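Local coordinates for protein glucose-6-phosphate 1-dehydrogenase (Mycobacterium avium, PDB 4LGV) that probably catalyses the NADP+-dependent oxidation of glucose 6-phosphate to 6-phosphogluconolactone, the entry step of the pentose phosphate pathway, at residues Asp152-Ala157 against Ala181-Asp186; Glu201-Leu206 against Ala261-Glu266; His226-Glu231 against Gly460-Glu465. One frame throughout, in Å; residues are numbered along the deposited sequence.

Contact 1 belongs to the nucleotide-binding part of the chain, where two loops between helices and parallel strands touch through the methyl ends of leucine and valine side chains, partly buried, its centre about 25 Å from that of the chain. Contacts 2 and 3 are buried and lie in the C-terminal part, their nearest atoms about 6 Å apart. Helix 246-264 connects them: its end packs on helix 200-209 in contact 2, and it covers I227 and M229 on strand 222-230, whose other face meets W462 in contact 3. The chemistry shifts accordingly, from purely aliphatic in contact 1, to leucine packing plus a methionine-amide touch in contact 2, to methyls on an indole in contact 3.

Contact 1: residues Asp152-Ala157 against Ala181-Asp186; sequences DLLERA and AVLDED
L154 and L183 mark the closest approach of the two backbones, with 7.7 Å between L154 CA and L183 CA, so the loops meet through side chains. D152, at positive phi, is the C-prime residue of the Schellman motif that ends helix 141-150, and L154-A157 then form a type II beta turn closed by a hydrogen bond of 3.0 Å from A157 N to L154 O. R156 takes the positive phi (67°) that the third position of such a turn requires. Segment 181-186 enters a short 3-10 turn at E185.

L154 carries the contact. Its CA-CB bond aims at the other loop, and with CG anti to the carbonyl carbon (chi1 -67°) both of its methyls reach across. CD1 and CD2 each lie 4.1 Å from L183 CD2, so that one methyl of L183 sits against the forked end of L154; the two side chains run nearly at right angles. L154 CD1 also meets V182 CG2 at 4.2 Å, a flanking touch. L183 starts off along the flank of the contact, and its CD2 branch bends back to close it.

Polar ties run beside this apolar patch through Q187, whose NE2 bonds to A157 O while its OE1 receives D184 N, linking both loops. L154 and V182 also rest on A149 of helix 141-150, and L154 reaches Y132 on strand 130-134. The two loops lead into the neighbouring parallel strands 158-162 and 188-191, at the N-terminal ends of these strands, whereas in Rossmann folds the dinucleotide is bound at the C-terminal ends.

Contact 2: residues Glu201-Leu206 against Ala261-Glu266; sequences EELQYL and ALVAME
L203 and Q204 of helix 200-209 pack against the last turn of helix 246-264 and the residue that follows it, a buried helix-to-helix contact in the C-terminal part of the fold. Q204 CA and L262 CA, 7.4 Å apart, mark the closest backbone approach. Beneath the pair lies the large mixed sheet, where L376 of strand 373-379 touches L203 and L206. The far side of helix 200-209 faces the second subunit: Y205 OH is hydrogen-bonded to S389 OG of that chain, and the Y205 ring meets W396 there.

Two clusters make up the contact. In the first, L203 points at the other helix, and its CD2 touches two neighbours, L262 CB at 4.3 Å and V263 CG2 at 4.4 Å; V263 heads away along its CA-CB bond, yet this methyl still borders the contact. In the second, the M265 methyl comes down on the side-chain amide of Q204 from above its plane. M265 CE is 3.7 Å from both Q204 CG and Q204 OE1 and 3.8 Å from Q204 CD, and farther from NE2. The two extended chains run at about a right angle. M265 leaves the helical phi/psi range, and with CG wedged between its backbone N and carbonyl carbon (chi1 63°) its thioether turns toward helix 200-209, where it also touches F208.

Q204 NE2 bonds to V200 O one turn back, which helps hold the amide in place under the M265 methyl; the touch is van der Waals in kind. R207 NH1, from helix 200-209, bonds to L262 O and M265 O, while V263 O and A264 O are met by the indole N-H of W217 and W330. The join is thus dispersive between side chains and polar where the helix ends.

Contact 3: residues His226-Glu231 against Gly460-Glu465; sequences HITMAE and GSWGPE
The indole of W462 meets strand 222-230 through one corner of its benzene ring, CZ3. A230 CB lies 4.0 Å from W462 CZ3, and T228 CG2 is 4.4 Å from that same atom. Both methyls come at the ring obliquely. P344, Q479 and P480, together with R338 of the adjoining strand 335-340, also touch the indole.

T228 and A230, two residues apart on the strand, both point toward W462. M229, between them, points away to the opposite face, where helix 246-264 covers it. The CG2 methyl of T228 stands anti to the backbone N, directed at the indole, while OG1 (chi1 -65°) turns to R338 NE, its hydrogen-bond partner. The CA-CB bond of W462 does not point at the strand; the torsion beyond it (chi1 -89°) carries the indole there.

The loop that carries the tryptophan is folded by an ST turn: S461 OG accepts from G463 N at 3.2 Å, with an N-H...O angle of 153°, and is also bonded to E458 O. G463 itself adopts backbone angles that favour glycine.

The contact is therefore dispersive and small, an aromatic corner laid on two methyls. It joins the loop after edge strand 454-457 to the middle of the mixed sheet, with the threonine hydroxyl already satisfied by arginine.

Contact 1: residues Asp152-Ala157 against Ala181-Asp186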
loop_
_atom_site.group_PDB
_atom_site.type_symbol
_atom_site.label_atom_id
_atom_site.label_comp_id
_atom_site.label_asym_id
_atom_site.label_seq_id
_atom_site.Cartn_x
_atom_site.Cartn_y
_atom_site.Cartn_z
ATOM N N ASP A 152 48.263 31.317 7.952
ATOM C CA ASP A 152 47.015 32.054 7.740
ATOM C C ASP A 152 46.582 32.008 6.281
ATOM O O ASP A 152 46.213 33.021 5.713
ATOM C CB ASP A 152 47.156 33.534 8.198
ATOM C CG ASP A 152 45.832 34.093 8.819
ATOM O OD1 ASP A 152 45.183 33.460 9.705
ATOM O OD2 ASP A 152 45.409 35.181 8.383
ATOM N N LEU A 153 46.578 30.832 5.691
ATOM C CA LEU A 153 46.196 30.682 4.271
ATOM C C LEU A 153 44.915 29.889 4.039
ATOM O O LEU A 153 44.645 29.497 2.925
ATOM C CB LEU A 153 47.347 30.020 3.513
ATOM C CG LEU A 153 48.586 30.902 3.254
ATOM C CD1 LEU A 153 49.738 30.120 2.622
ATOM C CD2 LEU A 153 48.190 32.089 2.378
ATOM N N LEU A 154 44.100 29.708 5.070
ATOM C CA LEU A 154 42.890 28.852 4.993
ATOM C C LEU A 154 41.530 29.571 4.997
ATOM O O LEU A 154 40.509 28.947 4.736
ATOM C CB LEU A 154 42.925 27.800 6.109
ATOM C CG LEU A 154 44.049 26.768 5.953
ATOM C CD1 LEU A 154 44.057 25.839 7.153
ATOM C CD2 LEU A 154 43.917 25.951 4.671
ATOM N N GLU A 155 41.525 30.865 5.266
ATOM C CA GLU A 155 40.307 31.665 5.229
ATOM C C GLU A 155 39.854 31.643 3.781
ATOM O O GLU A 155 40.635 31.875 2.856
ATOM C CB GLU A 155 40.532 33.113 5.734
ATOM N N ARG A 156 38.609 31.270 3.595
ATOM C CA ARG A 156 38.016 31.216 2.258
ATOM C C ARG A 156 38.607 30.149 1.375
ATOM O O ARG A 156 38.452 30.187 0.153
ATOM C CB ARG A 156 38.095 32.573 1.519
ATOM C CG ARG A 156 36.983 33.535 1.915
ATOM C CD ARG A 156 37.279 34.913 1.366
ATOM N NE ARG A 156 38.680 35.181 1.603
ATOM C CZ ARG A 156 39.388 36.085 0.950
ATOM N NH1 ARG A 156 38.834 36.832 -0.012
ATOM N NH2 ARG A 156 40.664 36.230 1.262
ATOM N N ALA A 157 39.304 29.209 1.987
ATOM C CA ALA A 157 39.883 28.123 1.245
ATOM C C ALA A 157 39.023 26.874 1.341
ATOM O O ALA A 157 38.182 26.754 2.211
ATOM C CB ALA A 157 41.289 27.822 1.729
ATOM N N ALA A 181 40.489 20.391 13.265
ATOM C CA ALA A 181 41.035 21.374 14.171
ATOM C C ALA A 181 41.222 22.727 13.467
ATOM O O ALA A 181 41.185 23.743 14.119
ATOM C CB ALA A 181 42.384 20.896 14.734
ATOM N N VAL A 182 41.481 22.728 12.153
ATOM C CA VAL A 182 41.694 23.989 11.429
ATOM C C VAL A 182 40.713 24.253 10.266
ATOM O O VAL A 182 40.697 25.352 9.719
ATOM C CB VAL A 182 43.140 24.113 10.927
ATOM C CG1 VAL A 182 44.133 24.273 12.098
ATOM C CG2 VAL A 182 43.547 22.920 10.084
ATOM N N LEU A 183 39.932 23.247 9.876
ATOM C CA LEU A 183 38.965 23.380 8.790
ATOM C C LEU A 183 37.560 23.017 9.267
ATOM O O LEU A 183 37.390 22.076 10.016
ATOM C CB LEU A 183 39.335 22.451 7.639
ATOM C CG LEU A 183 40.668 22.732 6.926
ATOM C CD1 LEU A 183 41.114 21.538 6.060
ATOM C CD2 LEU A 183 40.554 23.975 6.081
ATOM N N ASP A 184 36.571 23.741 8.780
ATOM C CA ASP A 184 35.190 23.265 8.824
ATOM C C ASP A 184 34.998 22.113 7.868
ATOM O O ASP A 184 35.727 21.974 6.880
ATOM C CB ASP A 184 34.207 24.382 8.445
ATOM C CG ASP A 184 34.310 25.594 9.373
ATOM O OD1 ASP A 184 34.571 25.402 10.584
ATOM O OD2 ASP A 184 34.156 26.729 8.871
ATOM N N GLU A 185 33.990 21.306 8.145
ATOM C CA GLU A 185 33.670 20.135 7.329
ATOM C C GLU A 185 33.449 20.567 5.903
ATOM O O GLU A 185 33.818 19.851 5.010
ATOM C CB GLU A 185 32.407 19.395 7.865
ATOM C CG GLU A 185 31.943 18.183 7.019
ATOM C CD GLU A 185 33.024 17.103 6.827
ATOM O OE1 GLU A 185 33.986 17.037 7.651
ATOM O OE2 GLU A 185 32.914 16.321 5.838
ATOM N N ASP A 186 32.804 21.704 5.694
ATOM C CA ASP A 186 32.441 22.098 4.339
ATOM C C ASP A 186 33.661 22.656 3.548
ATOM O O ASP A 186 33.542 23.000 2.388
ATOM C CB ASP A 186 31.260 23.075 4.345
ATOM C CG ASP A 186 31.647 24.502 4.865
ATOM O OD1 ASP A 186 32.790 24.748 5.330
ATOM O OD2 ASP A 186 30.773 25.397 4.809
#

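Contact 2: residues Glu201-Leu206 against Ala261-Glu266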
loop_
_atom_site.group_PDB
_atom_site.type_symbol
_atom_site.label_atom_id
_atom_site.label_comp_id
_atom_site.label_asym_id
_atom_site.label_seq_id
_atom_site.Cartn_x
_atom_site.Cartn_y
_atom_site.Cartn_z
ATOM N N GLU A 201 22.515 12.922 -9.462
ATOM C CA GLU A 201 21.290 13.659 -9.758
ATOM C C GLU A 201 20.330 12.823 -10.543
ATOM O O GLU A 201 19.115 12.862 -10.291
ATOM C CB GLU A 201 21.556 14.942 -10.530
ATOM C CG GLU A 201 22.105 16.070 -9.672
ATOM C CD GLU A 201 22.484 17.312 -10.497
ATOM O OE1 GLU A 201 21.998 17.476 -11.664
ATOM O OE2 GLU A 201 23.282 18.118 -9.968
ATOM N N GLU A 202 20.860 12.022 -11.469
ATOM C CA GLU A 202 20.025 11.293 -12.416
ATOM C C GLU A 202 19.352 10.104 -11.789
ATOM O O GLU A 202 18.245 9.761 -12.100
ATOM C CB GLU A 202 20.854 10.864 -13.625
ATOM C CG GLU A 202 21.520 12.036 -14.355
ATOM C CD GLU A 202 22.943 12.376 -13.871
ATOM O OE1 GLU A 202 23.358 11.943 -12.781
ATOM O OE2 GLU A 202 23.691 13.034 -14.624
ATOM N N LEU A 203 20.023 9.465 -10.852
ATOM C CA LEU A 203 19.412 8.369 -10.134
ATOM C C LEU A 203 18.325 8.859 -9.150
ATOM O O LEU A 203 17.286 8.205 -8.943
ATOM C CB LEU A 203 20.520 7.664 -9.392
ATOM C CG LEU A 203 20.215 6.392 -8.670
ATOM C CD1 LEU A 203 19.347 5.485 -9.527
ATOM C CD2 LEU A 203 21.519 5.700 -8.386
ATOM N N GLN A 204 18.544 10.042 -8.546
ATOM C CA GLN A 204 17.503 10.637 -7.753
ATOM C C GLN A 204 16.296 10.947 -8.604
ATOM O O GLN A 204 15.158 10.711 -8.201
ATOM C CB GLN A 204 17.986 11.880 -7.030
ATOM C CG GLN A 204 18.907 11.553 -5.899
ATOM C CD GLN A 204 19.372 12.802 -5.216
ATOM O OE1 GLN A 204 18.703 13.318 -4.311
ATOM N NE2 GLN A 204 20.544 13.297 -5.618
ATOM N N TYR A 205 16.521 11.484 -9.788
ATOM C CA TYR A 205 15.387 11.861 -10.629
ATOM C C TYR A 205 14.642 10.612 -10.992
ATOM O O TYR A 205 13.417 10.579 -11.000
ATOM C CB TYR A 205 15.866 12.640 -11.865
ATOM C CG TYR A 205 14.761 13.093 -12.745
ATOM C CD1 TYR A 205 14.079 14.280 -12.509
ATOM C CD2 TYR A 205 14.368 12.327 -13.854
ATOM C CE1 TYR A 205 13.039 14.693 -13.375
ATOM C CE2 TYR A 205 13.361 12.736 -14.720
ATOM C CZ TYR A 205 12.682 13.902 -14.477
ATOM O OH TYR A 205 11.655 14.273 -15.358
ATOM N N LEU A 206 15.400 9.557 -11.325
ATOM C CA LEU A 206 14.793 8.297 -11.753
ATOM C C LEU A 206 13.837 7.800 -10.693
ATOM O O LEU A 206 12.708 7.422 -10.964
ATOM C CB LEU A 206 15.881 7.298 -12.032
ATOM C CG LEU A 206 15.494 5.882 -12.434
ATOM C CD1 LEU A 206 16.583 5.242 -13.239
ATOM C CD2 LEU A 206 15.310 5.025 -11.222
ATOM N N ALA A 261 23.441 3.693 -0.693
ATOM C CA ALA A 261 22.709 4.743 0.002
ATOM C C ALA A 261 21.862 5.575 -0.927
ATOM O O ALA A 261 20.731 5.939 -0.601
ATOM C CB ALA A 261 23.650 5.634 0.786
ATOM N N LEU A 262 22.392 5.861 -2.111
ATOM C CA LEU A 262 21.626 6.613 -3.096
ATOM C C LEU A 262 20.380 5.831 -3.498
ATOM O O LEU A 262 19.335 6.408 -3.738
ATOM C CB LEU A 262 22.456 6.878 -4.334
ATOM C CG LEU A 262 23.498 7.949 -4.193
ATOM C CD1 LEU A 262 24.330 8.082 -5.466
ATOM C CD2 LEU A 262 22.897 9.304 -3.880
ATOM N N VAL A 263 20.528 4.514 -3.622
ATOM C CA VAL A 263 19.453 3.645 -4.058
ATOM C C VAL A 263 18.421 3.514 -2.953
ATOM O O VAL A 263 17.244 3.404 -3.234
ATOM C CB VAL A 263 20.008 2.238 -4.427
ATOM C CG1 VAL A 263 18.893 1.232 -4.581
ATOM C CG2 VAL A 263 20.761 2.320 -5.744
ATOM N N ALA A 264 18.877 3.532 -1.707
ATOM C CA ALA A 264 18.030 3.181 -0.555
ATOM C C ALA A 264 17.489 4.341 0.277
ATOM O O ALA A 264 16.519 4.175 1.024
ATOM C CB ALA A 264 18.781 2.271 0.325
ATOM N N MET A 265 18.079 5.519 0.148
ATOM C CA MET A 265 17.719 6.651 1.020
ATOM C C MET A 265 16.311 7.152 0.805
ATOM O O MET A 265 15.738 7.021 -0.297
ATOM C CB MET A 265 18.661 7.825 0.811
ATOM C CG MET A 265 18.629 8.412 -0.577
ATOM S SD MET A 265 19.860 9.680 -0.873
ATOM C CE MET A 265 19.322 10.185 -2.504
ATOM N N GLU A 266 15.795 7.764 1.876
ATOM C CA GLU A 266 14.605 8.579 1.809
ATOM C C GLU A 266 14.918 9.840 0.980
ATOM O O GLU A 266 16.063 10.283 0.910
ATOM C CB GLU A 266 14.131 8.983 3.212
ATOM C CG GLU A 266 13.844 7.801 4.103
ATOM C CD GLU A 266 12.760 6.883 3.572
ATOM O OE1 GLU A 266 11.719 7.398 3.083
ATOM O OE2 GLU A 266 12.902 5.642 3.677
#

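Contact 3: residues His226-Glu231 against Gly460-Glu465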
loop_
_atom_site.group_PDB
_atom_site.type_symbol
_atom_site.label_atom_id
_atom_site.label_comp_id
_atom_site.label_asym_id
_atom_site.label_seq_id
_atom_site.Cartn_x
_atom_site.Cartn_y
_atom_site.Cartn_z
ATOM N N HIS A 226 21.029 -7.129 -5.299
ATOM C CA HIS A 226 22.403 -7.567 -5.614
ATOM C C HIS A 226 23.165 -6.410 -6.239
ATOM O O HIS A 226 22.695 -5.791 -7.200
ATOM C CB HIS A 226 22.459 -8.683 -6.622
ATOM C CG HIS A 226 21.949 -9.987 -6.128
ATOM N ND1 HIS A 226 21.933 -11.113 -6.921
ATOM C CD2 HIS A 226 21.371 -10.338 -4.959
ATOM C CE1 HIS A 226 21.425 -12.126 -6.236
ATOM N NE2 HIS A 226 21.054 -11.675 -5.050
ATOM N N ILE A 227 24.310 -6.102 -5.667
ATOM C CA ILE A 227 25.186 -5.077 -6.200
ATOM C C ILE A 227 26.454 -5.731 -6.739
ATOM O O ILE A 227 27.130 -6.473 -6.024
ATOM C CB ILE A 227 25.546 -4.072 -5.111
ATOM C CG1 ILE A 227 24.279 -3.294 -4.746
ATOM C CG2 ILE A 227 26.638 -3.158 -5.609
ATOM C CD1 ILE A 227 24.453 -2.288 -3.617
ATOM N N THR A 228 26.725 -5.517 -8.006
ATOM C CA THR A 228 27.884 -6.114 -8.663
ATOM C C THR A 228 28.769 -5.017 -9.182
ATOM O O THR A 228 28.318 -4.152 -9.934
ATOM C CB THR A 228 27.462 -6.991 -9.846
ATOM O OG1 THR A 228 26.699 -8.112 -9.384
ATOM C CG2 THR A 228 28.687 -7.503 -10.596
ATOM N N MET A 229 30.033 -5.035 -8.777
ATOM C CA MET A 229 31.035 -4.191 -9.382
ATOM C C MET A 229 32.162 -5.050 -9.952
ATOM O O MET A 229 32.978 -5.590 -9.215
ATOM C CB MET A 229 31.643 -3.227 -8.394
ATOM C CG MET A 229 32.824 -2.551 -9.088
ATOM S SD MET A 229 33.494 -1.259 -8.105
ATOM C CE MET A 229 34.667 -0.635 -9.290
ATOM N N ALA A 230 32.223 -5.133 -11.273
ATOM C CA ALA A 230 33.214 -5.958 -11.949
ATOM C C ALA A 230 34.155 -5.120 -12.800
ATOM O O ALA A 230 33.727 -4.192 -13.513
ATOM C CB ALA A 230 32.515 -6.992 -12.799
ATOM N N GLU A 231 35.436 -5.409 -12.698
ATOM C CA GLU A 231 36.431 -4.822 -13.616
ATOM C C GLU A 231 37.139 -5.986 -14.338
ATOM O O GLU A 231 37.513 -6.951 -13.708
ATOM C CB GLU A 231 37.425 -3.946 -12.836
ATOM C CG GLU A 231 36.777 -2.713 -12.224
ATOM C CD GLU A 231 37.701 -1.912 -11.334
ATOM O OE1 GLU A 231 38.359 -2.493 -10.454
ATOM O OE2 GLU A 231 37.812 -0.705 -11.534
ATOM N N GLY A 460 39.303 -13.765 -15.457
ATOM C CA GLY A 460 38.287 -13.948 -16.477
ATOM C C GLY A 460 37.119 -14.758 -15.958
ATOM O O GLY A 460 36.133 -14.893 -16.655
ATOM N N SER A 461 37.221 -15.318 -14.757
ATOM C CA SER A 461 36.071 -16.008 -14.145
ATOM C C SER A 461 35.248 -15.004 -13.354
ATOM O O SER A 461 35.665 -13.848 -13.192
ATOM C CB SER A 461 36.538 -17.165 -13.223
ATOM O OG SER A 461 37.070 -16.673 -12.004
ATOM N N TRP A 462 34.089 -15.446 -12.852
ATOM C CA TRP A 462 33.225 -14.597 -11.993
ATOM C C TRP A 462 33.689 -14.556 -10.553
ATOM O O TRP A 462 33.083 -13.890 -9.732
ATOM C CB TRP A 462 31.734 -15.037 -12.058
ATOM C CG TRP A 462 31.061 -14.346 -13.148
ATOM C CD1 TRP A 462 30.592 -14.885 -14.310
ATOM C CD2 TRP A 462 30.872 -12.939 -13.247
ATOM N NE1 TRP A 462 30.088 -13.879 -15.131
ATOM C CE2 TRP A 462 30.251 -12.682 -14.490
ATOM C CE3 TRP A 462 31.141 -11.869 -12.387
ATOM C CZ2 TRP A 462 29.908 -11.421 -14.884
ATOM C CZ3 TRP A 462 30.808 -10.605 -12.789
ATOM C CH2 TRP A 462 30.192 -10.390 -14.019
ATOM N N GLY A 463 34.755 -15.272 -10.236
ATOM C CA GLY A 463 35.275 -15.258 -8.895
ATOM C C GLY A 463 35.162 -16.612 -8.227
ATOM O O GLY A 463 34.722 -17.575 -8.819
ATOM N N PRO A 464 35.576 -16.680 -6.971
ATOM C CA PRO A 464 35.489 -17.921 -6.216
ATOM C C PRO A 464 34.076 -18.497 -6.130
ATOM O O PRO A 464 33.099 -17.744 -5.976
ATOM C CB PRO A 464 35.984 -17.538 -4.819
ATOM C CG PRO A 464 36.142 -16.065 -4.800
ATOM C CD PRO A 464 35.919 -15.504 -6.159
ATOM N N GLU A 465 33.982 -19.824 -6.192
ATOM C CA GLU A 465 32.708 -20.543 -6.096
ATOM C C GLU A 465 32.032 -20.344 -4.719
ATOM O O GLU A 465 30.818 -20.448 -4.600
ATOM C CB GLU A 465 32.910 -22.030 -6.387
#